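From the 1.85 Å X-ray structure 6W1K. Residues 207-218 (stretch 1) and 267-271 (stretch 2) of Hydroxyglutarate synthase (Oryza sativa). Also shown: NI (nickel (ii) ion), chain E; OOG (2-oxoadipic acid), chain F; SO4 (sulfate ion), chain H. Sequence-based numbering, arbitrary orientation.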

# COMPACT_ATOMS: atom_id res chain seq x y z
N ILE A 207 -13.02 -13.98 -12.16
CA ILE A 207 -12.32 -12.72 -11.95
C ILE A 207 -10.98 -12.95 -11.24
O ILE A 207 -10.28 -11.99 -10.90
CB ILE A 207 -13.19 -11.73 -11.16
CG1 ILE A 207 -13.59 -12.29 -9.80
CG2 ILE A 207 -14.46 -11.39 -11.95
CD1 ILE A 207 -14.10 -11.22 -8.83
N ARG A 208 -10.60 -14.21 -11.04
CA ARG A 208 -9.23 -14.49 -10.63
C ARG A 208 -8.22 -14.08 -11.69
O ARG A 208 -7.06 -13.83 -11.36
CB ARG A 208 -9.08 -15.98 -10.31
CG ARG A 208 -9.06 -16.89 -11.52
CD ARG A 208 -9.00 -18.35 -11.04
NE ARG A 208 -8.91 -19.29 -12.15
CZ ARG A 208 -9.94 -19.69 -12.87
NH1 ARG A 208 -11.16 -19.23 -12.62
NH2 ARG A 208 -9.76 -20.55 -13.87
N SER A 209 -8.62 -14.03 -12.96
CA SER A 209 -7.77 -13.44 -13.98
C SER A 209 -7.91 -11.92 -13.94
O SER A 209 -9.03 -11.39 -13.94
CB SER A 209 -8.15 -13.97 -15.36
OG SER A 209 -7.49 -13.20 -16.36
N ILE A 210 -6.78 -11.22 -13.89
CA ILE A 210 -6.84 -9.79 -13.58
C ILE A 210 -7.50 -9.01 -14.71
O ILE A 210 -8.15 -7.98 -14.47
CB ILE A 210 -5.43 -9.25 -13.27
CG1 ILE A 210 -5.54 -7.83 -12.67
CG2 ILE A 210 -4.55 -9.33 -14.48
CD1 ILE A 210 -4.32 -7.43 -11.85
N ASN A 211 -7.37 -9.47 -15.96
CA ASN A 211 -8.04 -8.79 -17.06
C ASN A 211 -9.55 -8.86 -16.91
O ASN A 211 -10.26 -7.87 -17.13
CB ASN A 211 -7.59 -9.37 -18.39
CG ASN A 211 -6.28 -8.77 -18.89
OD1 ASN A 211 -6.05 -7.57 -18.78
ND2 ASN A 211 -5.41 -9.62 -19.44
N LYS A 212 -10.04 -10.01 -16.48
CA LYS A 212 -11.47 -10.22 -16.18
C LYS A 212 -11.81 -9.38 -14.95
O LYS A 212 -12.86 -8.77 -14.94
CB LYS A 212 -11.77 -11.68 -15.89
CG LYS A 212 -12.46 -12.43 -17.02
CD LYS A 212 -11.52 -12.86 -18.10
CE LYS A 212 -12.19 -13.72 -19.15
NZ LYS A 212 -12.53 -15.06 -18.63
N PHE A 213 -10.94 -9.35 -13.95
CA PHE A 213 -11.18 -8.56 -12.75
C PHE A 213 -11.33 -7.08 -13.09
O PHE A 213 -12.26 -6.42 -12.62
CB PHE A 213 -10.04 -8.74 -11.74
CG PHE A 213 -10.35 -8.15 -10.40
CD1 PHE A 213 -10.83 -8.95 -9.37
CD2 PHE A 213 -10.21 -6.77 -10.16
CE1 PHE A 213 -11.15 -8.42 -8.15
CE2 PHE A 213 -10.55 -6.24 -8.94
CZ PHE A 213 -11.00 -7.07 -7.92
N ASN A 214 -10.44 -6.55 -13.92
CA ASN A 214 -10.53 -5.14 -14.30
C ASN A 214 -11.86 -4.82 -14.95
O ASN A 214 -12.47 -3.77 -14.67
CB ASN A 214 -9.37 -4.78 -15.23
CG ASN A 214 -8.07 -4.63 -14.50
OD1 ASN A 214 -8.03 -4.61 -13.26
ND2 ASN A 214 -6.98 -4.56 -15.24
N LYS A 215 -12.35 -5.70 -15.83
CA LYS A 215 -13.63 -5.44 -16.49
C LYS A 215 -14.78 -5.52 -15.49
O LYS A 215 -15.75 -4.75 -15.59
CB LYS A 215 -13.84 -6.41 -17.65
CG LYS A 215 -15.17 -6.24 -18.37
CD LYS A 215 -15.75 -7.60 -18.74
CE LYS A 215 -16.62 -7.54 -20.00
NZ LYS A 215 -17.28 -6.20 -20.22
N PHE A 216 -14.70 -6.43 -14.53
CA PHE A 216 -15.67 -6.47 -13.43
C PHE A 216 -15.72 -5.13 -12.68
O PHE A 216 -16.80 -4.62 -12.38
CB PHE A 216 -15.31 -7.64 -12.49
CG PHE A 216 -16.12 -7.69 -11.22
CD1 PHE A 216 -15.60 -7.18 -10.03
CD2 PHE A 216 -17.39 -8.26 -11.21
CE1 PHE A 216 -16.33 -7.22 -8.86
CE2 PHE A 216 -18.12 -8.30 -10.04
CZ PHE A 216 -17.59 -7.78 -8.86
N VAL A 217 -14.56 -4.54 -12.38
CA VAL A 217 -14.57 -3.29 -11.64
C VAL A 217 -15.15 -2.17 -12.49
O VAL A 217 -16.00 -1.39 -12.03
CB VAL A 217 -13.14 -2.95 -11.16
CG1 VAL A 217 -13.07 -1.53 -10.60
CG2 VAL A 217 -12.72 -3.93 -10.15
N GLU A 218 -14.74 -2.10 -13.76
CA GLU A 218 -15.23 -1.04 -14.64
C GLU A 218 -16.72 -1.18 -14.92
O GLU A 218 -17.42 -0.17 -15.10
CB GLU A 218 -14.45 -1.05 -15.95
CG GLU A 218 -12.99 -0.64 -15.81
CD GLU A 218 -12.20 -0.78 -17.11
OE1 GLU A 218 -12.45 -1.74 -17.88
OE2 GLU A 218 -11.32 0.08 -17.36
N GLU A 267 -5.78 -1.61 -4.79
CA GLU A 267 -5.04 -2.21 -5.88
C GLU A 267 -5.44 -3.68 -6.02
O GLU A 267 -6.02 -4.29 -5.11
CB GLU A 267 -3.53 -2.04 -5.64
CG GLU A 267 -2.64 -2.63 -6.69
CD GLU A 267 -1.21 -2.81 -6.20
OE1 GLU A 267 -0.68 -1.89 -5.56
OE2 GLU A 267 -0.59 -3.88 -6.45
N PHE A 268 -5.23 -4.21 -7.23
CA PHE A 268 -5.45 -5.61 -7.58
C PHE A 268 -4.20 -6.14 -8.27
O PHE A 268 -3.63 -5.47 -9.15
CB PHE A 268 -6.68 -5.75 -8.47
CG PHE A 268 -7.72 -4.69 -8.22
CD1 PHE A 268 -8.49 -4.71 -7.06
CD2 PHE A 268 -7.93 -3.68 -9.15
CE1 PHE A 268 -9.45 -3.73 -6.83
CE2 PHE A 268 -8.89 -2.70 -8.93
CZ PHE A 268 -9.64 -2.72 -7.77
N ALA A 269 -3.73 -7.30 -7.84
CA ALA A 269 -2.46 -7.81 -8.33
C ALA A 269 -2.56 -9.29 -8.63
O ALA A 269 -3.18 -10.07 -7.89
CB ALA A 269 -1.34 -7.55 -7.32
N GLU A 270 -1.94 -9.68 -9.74
CA GLU A 270 -1.81 -11.08 -10.11
C GLU A 270 -0.33 -11.42 -10.18
O GLU A 270 0.43 -10.74 -10.88
CB GLU A 270 -2.46 -11.38 -11.47
CG GLU A 270 -2.49 -12.91 -11.79
CD GLU A 270 -3.42 -13.30 -12.95
OE1 GLU A 270 -4.19 -12.45 -13.41
OE2 GLU A 270 -3.37 -14.48 -13.39
N ARG A 271 0.08 -12.44 -9.45
CA ARG A 271 1.43 -12.96 -9.50
C ARG A 271 1.40 -14.29 -10.23
O ARG A 271 0.78 -15.26 -9.75
CB ARG A 271 2.01 -13.12 -8.09
CG ARG A 271 1.95 -11.81 -7.26
CD ARG A 271 2.53 -11.98 -5.81
NE ARG A 271 2.62 -10.65 -5.21
CZ ARG A 271 3.64 -9.81 -5.37
NH1 ARG A 271 3.60 -8.62 -4.81
NH2 ARG A 271 4.72 -10.19 -6.05
NI NI E . 0.61 -1.58 -4.20
C2 OOG F . 2.68 2.76 -3.30
C3 OOG F . 2.65 2.50 -4.81
C4 OOG F . 3.55 1.31 -5.15
C6 OOG F . 3.06 -1.22 -5.80
O4 OOG F . 4.08 -1.28 -6.53
O3 OOG F . 2.21 -2.13 -5.83
C5 OOG F . 2.86 -0.03 -4.87
C1 OOG F . 1.97 4.08 -2.94
O1 OOG F . 2.17 4.59 -1.89
O2 OOG F . 1.09 4.71 -3.83
O5 OOG F . 2.16 -0.15 -3.92
S SO4 H . -13.72 -20.41 -15.15
O1 SO4 H . -12.73 -21.49 -15.12
O2 SO4 H . -14.30 -20.25 -13.81
O3 SO4 H . -13.08 -19.17 -15.57
O4 SO4 H . -14.78 -20.77 -16.09
O HOH W 1 -5.26 -15.99 -11.77

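A helix laid against a strand presents two kinds of surface, its polar N-terminal end and its apolar flank, and alternate residues of a strand can serve both. The contact between helix 210-218 and strand 267-271 of this hydroxyglutarate synthase is a compact example. The two elements run nearly antiparallel, at 164°, with their axes 9.3 Å apart at closest approach. Along the strand, F268 and E270 direct their CA-to-CB bonds toward the helix, whereas E267 and A269 point theirs away; E267 instead binds the nickel ion through OE1, 1.9 Å from NI.

F268 covers the most surface. Its ring meets that of F213 obliquely, with planes at 45° and centroids 4.5 Å apart, and F213 CE2 lies over one face of the F268 ring, 3.2 Å from CD1, a tight approach for two carbons. One turn further along the helix, V217 CG2 comes within 4.1 Å of F268 CZ, so a single strand side chain packs against residues spaced four apart.

I210, one turn before F213, joins the apolar and polar parts of the contact. Its CD1 reaches the strand backbone, 3.4 Å from F268 O and 4.0 Å from A269 CA, while its own amide engages E270. At the first turn of a helix the amides lack partners within the helix, and a carboxylate is well suited to supply one: I210 N donates to E270 OE1 at 2.9 Å, with an N-H...acceptor angle of 151°. S209, at the N-cap position, turns its CA-to-CB bond away from the strand. The other carboxylate oxygen is used as well, since a water donates both to E270 OE2 at 2.9 Å and to R208 O at 2.8 Å, bridging the strand to the segment preceding the helix.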